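Local atomic coordinates of beta-galactosidase (Bacteroides thetaiotaomicron, PDB entry 5MUJ), a protein that binds chain B of the plant pectin rhamnogalacturonan II and probably hydrolyses a glycosidic bond in it, as part of pectin breakdown by a gut bacterium. Residues D86-E91 against Y112-W117; R108-R113 against M148-G153; L165-A170 against K187-I192. All coordinates share one frame; numbering follows the deposited sequence. Where two conformers were deposited one is given.

Contact 1: D86-E91 against Y112-W117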
loop_
_atom_site.group_PDB
_atom_site.type_symbol
_atom_site.label_atom_id
_atom_site.label_comp_id
_atom_site.label_asym_id
_atom_site.label_seq_id
_atom_site.Cartn_x
_atom_site.Cartn_y
_atom_site.Cartn_z
ATOM N N ASP A 86 -0.302 -5.112 -22.244
ATOM C CA ASP A 86 0.559 -6.209 -22.700
ATOM C C ASP A 86 0.841 -7.261 -21.639
ATOM O O ASP A 86 1.145 -8.393 -21.990
ATOM C CB ASP A 86 1.856 -5.718 -23.354
ATOM C CG ASP A 86 2.800 -5.022 -22.385
ATOM O OD1 ASP A 86 2.327 -4.348 -21.443
ATOM O OD2 ASP A 86 4.030 -5.121 -22.600
ATOM N N GLY A 87 0.705 -6.911 -20.363
ATOM C CA GLY A 87 1.050 -7.817 -19.282
ATOM C C GLY A 87 -0.151 -8.623 -18.880
ATOM O O GLY A 87 -1.273 -8.263 -19.176
ATOM N N ARG A 88 0.084 -9.715 -18.190
ATOM C CA ARG A 88 -0.986 -10.560 -17.700
ATOM C C ARG A 88 -1.667 -9.943 -16.466
ATOM O O ARG A 88 -2.899 -10.038 -16.320
ATOM C CB ARG A 88 -0.454 -11.941 -17.351
ATOM C CG ARG A 88 -1.508 -12.882 -16.796
ATOM C CD ARG A 88 -1.016 -14.303 -16.660
ATOM N NE ARG A 88 -2.064 -15.175 -16.122
ATOM C CZ ARG A 88 -1.954 -16.488 -15.912
ATOM N NH1 ARG A 88 -0.803 -17.120 -16.167
ATOM N NH2 ARG A 88 -2.993 -17.175 -15.419
ATOM N N GLY A 89 -0.865 -9.342 -15.587
ATOM C CA GLY A 89 -1.342 -8.796 -14.334
ATOM C C GLY A 89 -0.328 -8.912 -13.203
ATOM O O GLY A 89 0.822 -9.213 -13.438
ATOM N N TYR A 90 -0.772 -8.644 -11.992
ATOM C CA TYR A 90 0.020 -8.742 -10.792
ATOM C C TYR A 90 0.341 -10.150 -10.306
ATOM O O TYR A 90 -0.542 -11.022 -10.272
ATOM C CB TYR A 90 -0.665 -7.993 -9.661
ATOM C CG TYR A 90 -0.610 -6.476 -9.682
ATOM C CD1 TYR A 90 0.499 -5.788 -10.182
ATOM C CD2 TYR A 90 -1.641 -5.731 -9.125
ATOM C CE1 TYR A 90 0.574 -4.404 -10.152
ATOM C CE2 TYR A 90 -1.604 -4.347 -9.121
ATOM C CZ TYR A 90 -0.493 -3.680 -9.630
ATOM O OH TYR A 90 -0.430 -2.320 -9.598
ATOM N N GLU A 91 1.629 -10.354 -9.930
ATOM C CA GLU A 91 2.044 -11.368 -8.941
ATOM C C GLU A 91 2.742 -10.701 -7.759
ATOM O O GLU A 91 3.157 -9.556 -7.856
ATOM C CB GLU A 91 2.954 -12.463 -9.555
ATOM C CG GLU A 91 2.290 -13.279 -10.651
ATOM C CD GLU A 91 3.146 -14.384 -11.183
ATOM O OE1 GLU A 91 4.272 -14.092 -11.698
ATOM O OE2 GLU A 91 2.715 -15.535 -11.034
ATOM N N TYR A 112 0.033 -16.346 -10.321
ATOM C CA TYR A 112 -1.141 -16.498 -11.166
ATOM C C TYR A 112 -1.777 -17.848 -10.862
ATOM O O TYR A 112 -1.110 -18.881 -10.868
ATOM C CB TYR A 112 -0.823 -16.430 -12.663
ATOM C CG TYR A 112 -0.213 -15.141 -13.131
ATOM C CD1 TYR A 112 -0.888 -13.931 -13.004
ATOM C CD2 TYR A 112 1.078 -15.137 -13.685
ATOM C CE1 TYR A 112 -0.286 -12.758 -13.399
ATOM C CE2 TYR A 112 1.686 -13.965 -14.090
ATOM C CZ TYR A 112 0.989 -12.770 -13.971
ATOM O OH TYR A 112 1.553 -11.592 -14.360
ATOM N N ARG A 113 -3.088 -17.808 -10.627
ATOM C CA ARG A 113 -3.785 -18.922 -10.093
ATOM C C ARG A 113 -4.871 -19.405 -11.101
ATOM O O ARG A 113 -6.066 -18.998 -11.058
ATOM C CB ARG A 113 -4.312 -18.597 -8.701
ATOM C CG ARG A 113 -5.016 -19.779 -8.108
ATOM C CD ARG A 113 -5.313 -19.673 -6.651
ATOM N NE ARG A 113 -6.437 -18.755 -6.393
ATOM C CZ ARG A 113 -7.322 -18.922 -5.405
ATOM N NH1 ARG A 113 -7.310 -20.005 -4.596
ATOM N NH2 ARG A 113 -8.259 -17.988 -5.211
ATOM N N ASP A 114 -4.435 -20.252 -12.033
ATOM C CA ASP A 114 -5.305 -20.697 -13.157
ATOM C C ASP A 114 -6.579 -21.382 -12.672
ATOM O O ASP A 114 -6.545 -22.213 -11.752
ATOM C CB ASP A 114 -4.540 -21.660 -14.081
ATOM C CG ASP A 114 -3.477 -20.966 -14.907
ATOM O OD1 ASP A 114 -3.680 -19.828 -15.375
ATOM O OD2 ASP A 114 -2.402 -21.567 -15.087
ATOM N N GLY A 115 -7.719 -21.032 -13.293
ATOM C CA GLY A 115 -8.993 -21.646 -12.957
ATOM C C GLY A 115 -9.750 -21.030 -11.792
ATOM O O GLY A 115 -10.818 -21.542 -11.426
ATOM N N LYS A 116 -9.233 -19.932 -11.230
ATOM C CA LYS A 116 -9.830 -19.270 -10.078
ATOM C C LYS A 116 -10.207 -17.823 -10.428
ATOM O O LYS A 116 -9.827 -17.319 -11.461
ATOM C CB LYS A 116 -8.849 -19.332 -8.893
ATOM C CG LYS A 116 -8.601 -20.750 -8.417
ATOM C CD LYS A 116 -9.775 -21.308 -7.638
ATOM C CE LYS A 116 -9.558 -22.771 -7.405
ATOM N NZ LYS A 116 -10.593 -23.404 -6.601
ATOM N N TRP A 117 -10.946 -17.178 -9.521
ATOM C CA TRP A 117 -11.472 -15.804 -9.704
ATOM C C TRP A 117 -10.378 -14.758 -9.868
ATOM O O TRP A 117 -10.581 -13.709 -10.450
ATOM C CB TRP A 117 -12.383 -15.418 -8.538
ATOM C CG TRP A 117 -11.698 -15.182 -7.243
ATOM C CD1 TRP A 117 -11.366 -16.109 -6.291
ATOM C CD2 TRP A 117 -11.225 -13.926 -6.758
ATOM N NE1 TRP A 117 -10.744 -15.513 -5.243
ATOM C CE2 TRP A 117 -10.640 -14.163 -5.492
ATOM C CE3 TRP A 117 -11.241 -12.623 -7.268
ATOM C CZ2 TRP A 117 -10.057 -13.142 -4.729
ATOM C CZ3 TRP A 117 -10.706 -11.618 -6.520
ATOM C CH2 TRP A 117 -10.106 -11.880 -5.242
HETATM O O HOH W 1 -0.192 -19.840 -14.704
HETATM O O HOH W 2 -0.696 -20.246 -17.341
#
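The ring of Tyr112 is sandwiched between Arg88 on one face and Glu91 on the opposite face, with Gly89 O near the plane at its hydroxyl edge. On the first face Arg88 CD stands 3.4 Å from the ring centroid, directly over it. Farther out the guanidinium lies flat, its plane 6° from that of the ring and its CZ 3.4 Å from Tyr112 CB. Arg88 reaches this far because CG is anti to the backbone N (chi1 179°) and the chain stays extended as far as NE. On the other face Glu91 CG sits over the ring centre, 3.5 Å from the centroid, and the carboxylate stacks at 11°. Its OE2 uses the anti lone pair to accept Tyr112 N at 2.9 Å, while OE1 pairs with Arg108. Tyr112 OH donates to Gly89 O at 2.7 Å from above the carbonyl plane. This locks the connection between two blades of the five-bladed beta-propeller, chain 112-117, onto the start of strand 90-97. Arg88 NH2 forms a salt bridge with Asp114 OD1 at 2.7 Å, on the syn side of the carboxylate, and a water links Arg88 NH1 to Asp114 OD2. Arg88 NE goes to Asn120, so the guanidinium is fixed in rotation. The CB of Tyr90 points away from 112-117; its OH hydrogen-bonds Glu159, and its side chain lies about 5 Å from a bound rhamnose.

Contact 2: R108-R113 against M148-G153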
loop_
_atom_site.group_PDB
_atom_site.type_symbol
_atom_site.label_atom_id
_atom_site.label_comp_id
_atom_site.label_asym_id
_atom_site.label_seq_id
_atom_site.Cartn_x
_atom_site.Cartn_y
_atom_site.Cartn_z
ATOM N N ARG A 108 8.355 -15.804 -5.707
ATOM C CA ARG A 108 6.929 -15.496 -5.548
ATOM C C ARG A 108 6.291 -16.037 -4.272
ATOM O O ARG A 108 6.639 -17.136 -3.787
ATOM C CB ARG A 108 6.131 -16.010 -6.746
ATOM C CG ARG A 108 6.477 -15.384 -8.092
ATOM C CD ARG A 108 5.925 -16.257 -9.175
ATOM N NE ARG A 108 6.228 -15.871 -10.534
ATOM C CZ ARG A 108 7.249 -16.301 -11.242
ATOM N NH1 ARG A 108 8.207 -17.066 -10.695
ATOM N NH2 ARG A 108 7.360 -15.903 -12.491
ATOM N N VAL A 109 5.354 -15.242 -3.733
ATOM C CA VAL A 109 4.459 -15.689 -2.660
ATOM C C VAL A 109 2.984 -15.753 -3.062
ATOM O O VAL A 109 2.207 -16.420 -2.363
ATOM C CB VAL A 109 4.612 -14.840 -1.375
ATOM C CG1 VAL A 109 6.021 -14.983 -0.807
ATOM C CG2 VAL A 109 4.306 -13.383 -1.634
ATOM N N LEU A 110 2.609 -15.074 -4.148
ATOM C CA LEU A 110 1.209 -15.115 -4.714
ATOM C C LEU A 110 1.365 -15.102 -6.216
ATOM O O LEU A 110 1.770 -14.089 -6.801
ATOM C CB LEU A 110 0.329 -13.943 -4.267
ATOM C CG LEU A 110 -0.433 -13.853 -2.966
ATOM C CD1 LEU A 110 -1.532 -12.797 -3.154
ATOM C CD2 LEU A 110 -1.076 -15.143 -2.514
ATOM N N SER A 111 1.069 -16.242 -6.838
ATOM C CA SER A 111 1.319 -16.462 -8.255
ATOM C C SER A 111 -0.022 -16.500 -9.003
ATOM O O SER A 111 -1.046 -16.763 -8.395
ATOM C CB SER A 111 2.016 -17.794 -8.434
ATOM O OG SER A 111 3.168 -17.883 -7.606
ATOM N N TYR A 112 0.033 -16.346 -10.321
ATOM C CA TYR A 112 -1.141 -16.498 -11.166
ATOM C C TYR A 112 -1.777 -17.848 -10.862
ATOM O O TYR A 112 -1.110 -18.881 -10.868
ATOM C CB TYR A 112 -0.823 -16.430 -12.663
ATOM C CG TYR A 112 -0.213 -15.141 -13.131
ATOM C CD1 TYR A 112 -0.888 -13.931 -13.004
ATOM C CD2 TYR A 112 1.078 -15.137 -13.685
ATOM C CE1 TYR A 112 -0.286 -12.758 -13.399
ATOM C CE2 TYR A 112 1.686 -13.965 -14.090
ATOM C CZ TYR A 112 0.989 -12.770 -13.971
ATOM O OH TYR A 112 1.553 -11.592 -14.360
ATOM N N ARG A 113 -3.088 -17.808 -10.627
ATOM C CA ARG A 113 -3.785 -18.922 -10.093
ATOM C C ARG A 113 -4.871 -19.405 -11.101
ATOM O O ARG A 113 -6.066 -18.998 -11.058
ATOM C CB ARG A 113 -4.312 -18.597 -8.701
ATOM C CG ARG A 113 -5.016 -19.779 -8.108
ATOM C CD ARG A 113 -5.313 -19.673 -6.651
ATOM N NE ARG A 113 -6.437 -18.755 -6.393
ATOM C CZ ARG A 113 -7.322 -18.922 -5.405
ATOM N NH1 ARG A 113 -7.310 -20.005 -4.596
ATOM N NH2 ARG A 113 -8.259 -17.988 -5.211
HETATM N N MSE A 148 -2.826 -12.178 4.897
HETATM C CA MSE A 148 -2.564 -11.220 3.826
HETATM C C MSE A 148 -3.853 -10.947 3.106
HETATM O O MSE A 148 -4.665 -11.856 2.941
HETATM C CB MSE A 148 -1.577 -11.876 2.874
HETATM C CG MSE A 148 -1.276 -11.107 1.602
HETATM SE SE MSE A 148 -0.190 -12.194 0.392
HETATM C CE MSE A 148 1.359 -11.099 0.835
ATOM N N THR A 149 -4.069 -9.710 2.700
ATOM C CA THR A 149 -5.129 -9.394 1.748
ATOM C C THR A 149 -4.494 -9.006 0.444
ATOM O O THR A 149 -3.340 -8.651 0.384
ATOM C CB THR A 149 -6.068 -8.268 2.201
ATOM O OG1 THR A 149 -5.310 -7.059 2.364
ATOM C CG2 THR A 149 -6.795 -8.674 3.491
ATOM N N TYR A 150 -5.277 -9.035 -0.622
ATOM C CA TYR A 150 -4.764 -8.795 -1.965
ATOM C C TYR A 150 -5.764 -8.208 -2.972
ATOM O O TYR A 150 -7.023 -8.331 -2.823
ATOM C CB TYR A 150 -4.076 -10.053 -2.523
ATOM C CG TYR A 150 -4.961 -11.261 -2.776
ATOM C CD1 TYR A 150 -5.560 -11.474 -4.025
ATOM C CD2 TYR A 150 -5.137 -12.227 -1.803
ATOM C CE1 TYR A 150 -6.332 -12.615 -4.270
ATOM C CE2 TYR A 150 -5.913 -13.374 -2.033
ATOM C CZ TYR A 150 -6.498 -13.572 -3.264
ATOM O OH TYR A 150 -7.243 -14.737 -3.445
ATOM N N ILE A 151 -5.209 -7.523 -3.966
ATOM C CA ILE A 151 -5.920 -7.125 -5.203
ATOM C C ILE A 151 -6.054 -8.397 -6.041
ATOM O O ILE A 151 -5.019 -8.995 -6.438
ATOM C CB ILE A 151 -5.125 -6.037 -5.967
ATOM C CG1 ILE A 151 -5.180 -4.707 -5.214
ATOM C CG2 ILE A 151 -5.540 -5.956 -7.431
ATOM C CD1 ILE A 151 -4.257 -3.637 -5.749
ATOM N N GLY A 152 -7.295 -8.830 -6.305
ATOM C CA GLY A 152 -7.540 -10.006 -7.109
ATOM C C GLY A 152 -8.463 -9.715 -8.272
ATOM O O GLY A 152 -9.300 -8.821 -8.169
ATOM N N GLY A 153 -8.321 -10.449 -9.369
ATOM C CA GLY A 153 -9.177 -10.228 -10.532
ATOM C C GLY A 153 -8.842 -11.167 -11.667
ATOM O O GLY A 153 -7.793 -11.821 -11.665
#
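Leu110 and Met148 make one apolar contact: Leu110 CG and the SE atom of Met148, which is present as selenomethionine, are 3.8 Å apart, the two side chains running antiparallel alongside one another. Val109 adds a looser touch, its CG2 4.5 Å from Met148 CE. Val109 and Leu110 both face Thr92 in a classic beta bulge at the end of strand 104-110, and both CB atoms point at strand 146-153. The strands belong to adjacent blades of the propeller, so this is packing between two sheets rather than pairing within one. An off-centre CH-pi contact follows. Leu110 CD1 rests against the Tyr150 ring, 4.2 Å from its centroid and 30° off the normal, the two side chains crossing at about a right angle. Arg122 makes a cation-pi contact with the same ring. Polar groups meet at the far end without bonding: Arg113 NH2 stays 3.8 Å from Tyr150 OH, the guanidinium 86° from the ring plane. Both find partners elsewhere, since Asp118 hydrogen-bonds Tyr150 OH through OD2 and pairs with Arg113 NE through OD1, while Arg113 NH2 goes to Leu185 O. With no hydrogen bond passing directly across, the two blades meet here through shape and dispersion, and the polar ends are joined indirectly by a shared carboxylate.

Contact 3: L165-A170 against K187-I192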
loop_
_atom_site.group_PDB
_atom_site.type_symbol
_atom_site.label_atom_id
_atom_site.label_comp_id
_atom_site.label_asym_id
_atom_site.label_seq_id
_atom_site.Cartn_x
_atom_site.Cartn_y
_atom_site.Cartn_z
ATOM N N LEU A 165 -11.301 -5.134 -9.967
ATOM C CA LEU A 165 -10.493 -5.810 -8.947
ATOM C C LEU A 165 -11.239 -5.867 -7.618
ATOM O O LEU A 165 -11.986 -4.933 -7.276
ATOM C CB LEU A 165 -9.155 -5.141 -8.801
ATOM C CG LEU A 165 -8.437 -4.839 -10.084
ATOM C CD1 LEU A 165 -7.569 -3.601 -9.861
ATOM C CD2 LEU A 165 -7.616 -6.020 -10.559
ATOM N N PHE A 166 -11.144 -7.008 -6.940
ATOM C CA PHE A 166 -11.834 -7.253 -5.687
ATOM C C PHE A 166 -10.823 -7.590 -4.603
ATOM O O PHE A 166 -9.692 -7.982 -4.936
ATOM C CB PHE A 166 -12.867 -8.405 -5.814
ATOM C CG PHE A 166 -13.701 -8.368 -7.062
ATOM C CD1 PHE A 166 -14.318 -7.190 -7.482
ATOM C CD2 PHE A 166 -13.868 -9.508 -7.823
ATOM C CE1 PHE A 166 -15.082 -7.160 -8.645
ATOM C CE2 PHE A 166 -14.643 -9.489 -8.980
ATOM C CZ PHE A 166 -15.233 -8.307 -9.388
ATOM N N VAL A 167 -11.207 -7.506 -3.328
ATOM C CA VAL A 167 -10.323 -7.850 -2.193
ATOM C C VAL A 167 -10.313 -9.346 -1.908
ATOM O O VAL A 167 -11.264 -9.939 -1.490
ATOM C CB VAL A 167 -10.672 -7.069 -0.870
ATOM C CG1 VAL A 167 -9.597 -7.213 0.236
ATOM C CG2 VAL A 167 -10.775 -5.598 -1.158
ATOM N N GLY A 168 -9.150 -9.969 -2.046
ATOM C CA GLY A 168 -8.982 -11.352 -1.640
ATOM C C GLY A 168 -8.283 -11.538 -0.289
ATOM O O GLY A 168 -7.717 -10.603 0.266
ATOM N N LEU A 169 -8.363 -12.751 0.235
ATOM C CA LEU A 169 -7.786 -13.114 1.524
ATOM C C LEU A 169 -6.853 -14.306 1.326
ATOM O O LEU A 169 -7.231 -15.283 0.664
ATOM C CB LEU A 169 -8.871 -13.547 2.516
ATOM C CG LEU A 169 -8.396 -13.914 3.935
ATOM C CD1 LEU A 169 -7.780 -12.723 4.671
ATOM C CD2 LEU A 169 -9.559 -14.512 4.732
ATOM N N ALA A 170 -5.652 -14.201 1.887
ATOM C CA ALA A 170 -4.677 -15.282 1.887
ATOM C C ALA A 170 -4.113 -15.482 3.246
ATOM O O ALA A 170 -4.171 -14.597 4.095
ATOM C CB ALA A 170 -3.577 -15.027 0.887
ATOM N N LYS A 187 -13.237 -17.323 -3.314
ATOM C CA LYS A 187 -14.099 -16.191 -3.500
ATOM C C LYS A 187 -13.395 -14.965 -2.898
ATOM O O LYS A 187 -12.649 -15.101 -1.918
ATOM C CB LYS A 187 -15.424 -16.448 -2.754
ATOM C CG LYS A 187 -15.317 -16.534 -1.221
ATOM C CD LYS A 187 -16.498 -17.247 -0.559
ATOM C CE LYS A 187 -17.690 -16.331 -0.316
ATOM N NZ LYS A 187 -18.993 -17.065 -0.217
ATOM N N PRO A 188 -13.637 -13.763 -3.459
ATOM C CA PRO A 188 -13.166 -12.587 -2.736
ATOM C C PRO A 188 -13.838 -12.450 -1.378
ATOM O O PRO A 188 -14.941 -12.972 -1.175
ATOM C CB PRO A 188 -13.547 -11.417 -3.638
ATOM C CG PRO A 188 -14.450 -11.933 -4.685
ATOM C CD PRO A 188 -14.409 -13.428 -4.678
ATOM N N ILE A 189 -13.210 -11.728 -0.467
ATOM C CA ILE A 189 -13.844 -11.366 0.806
ATOM C C ILE A 189 -14.675 -10.079 0.743
ATOM O O ILE A 189 -15.616 -9.921 1.528
ATOM C CB ILE A 189 -12.862 -11.349 2.011
ATOM C CG1 ILE A 189 -11.578 -10.523 1.741
ATOM C CG2 ILE A 189 -12.601 -12.787 2.455
ATOM C CD1 ILE A 189 -10.848 -10.149 3.014
ATOM N N LEU A 190 -14.323 -9.169 -0.162
ATOM C CA LEU A 190 -15.157 -8.016 -0.495
ATOM C C LEU A 190 -15.159 -7.893 -1.988
ATOM O O LEU A 190 -14.162 -8.137 -2.662
ATOM C CB LEU A 190 -14.685 -6.683 0.085
ATOM C CG LEU A 190 -14.376 -6.468 1.584
ATOM C CD1 LEU A 190 -13.507 -7.540 2.182
ATOM C CD2 LEU A 190 -13.679 -5.137 1.750
ATOM N N SER A 191 -16.259 -7.409 -2.527
ATOM C CA SER A 191 -16.356 -7.230 -3.962
ATOM C C SER A 191 -17.313 -6.083 -4.206
ATOM O O SER A 191 -18.093 -5.748 -3.315
ATOM C CB SER A 191 -16.823 -8.529 -4.610
ATOM O OG SER A 191 -17.514 -8.313 -5.834
ATOM N N ILE A 192 -17.235 -5.512 -5.402
ATOM C CA ILE A 192 -18.138 -4.398 -5.843
ATOM C C ILE A 192 -19.623 -4.809 -6.066
ATOM O O ILE A 192 -20.495 -3.958 -6.106
ATOM C CB ILE A 192 -17.626 -3.724 -7.154
ATOM C CG1 ILE A 192 -17.891 -4.630 -8.383
ATOM C CG2 ILE A 192 -16.156 -3.303 -7.014
ATOM C CD1 ILE A 192 -17.600 -4.076 -9.748
HETATM O O HOH W 3 -9.948 -14.480 -1.606
#
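Phe166 leans on the 187-192 chain from its CB outward: CB is 3.4 Å from Leu190 O, and the Phe166 and Pro188 side chains run alongside each other in the same sense. The ring's CE1 reaches Ile192 CG1 at 3.8 Å, the two side chains crossing obliquely. An alanine here would keep CB against Pro188 and Leu190 O but would probably open a gap beside Ile192 CG1 and Pro188 CG, where the ring now packs. Val167 forms the single antiparallel, hydrogen-bonded bridge, its N donating to Leu190 O at 3.1 Å. Val167 O accepts Ile189 N at 2.8 Å, nearly along the C=O axis, and also a weak bond from Leu190 N; Ile189 and Leu190 thus share one partner in a classic beta bulge. Val167 CG1 packs on Ile189 CG1 and CG2 on Leu190 CD2. At Leu169, CB meets Ile189 CG2 at 3.8 Å, and a water accepts Leu169 N and donates to Lys187 O. The Leu169 backbone is hydrogen-bonded to Leu185, and 187-192 carries on past the short strand 183-184 along the same strand of this propeller blade. Three backbone bonds, one of them weak, and a bridging water set the register around the bulge, while apolar side chains fill the rest of the join.

Overall arrangement
From the N terminus, contact 1 closes first, drawing the loop 112-117 back onto the start of strand 90-97 around the hairpin of strands 90-97 and 104-110. Contact 2 opens before that loop is complete, since 108-113 shares Tyr112 and Arg113 with it, so contacts 1 and 2 cross; contact 2 ties the outermost strand 104-110 to strand 146-153 of the next blade. Contact 3 follows in series and lies within that second blade, closing 165-170 on 187-192. Backbone pairing of strands 146-153 and 166-172 joins contacts 2 and 3, while Trp117, at the end of contact 1, packs on Gly168 and Pro188 of contact 3.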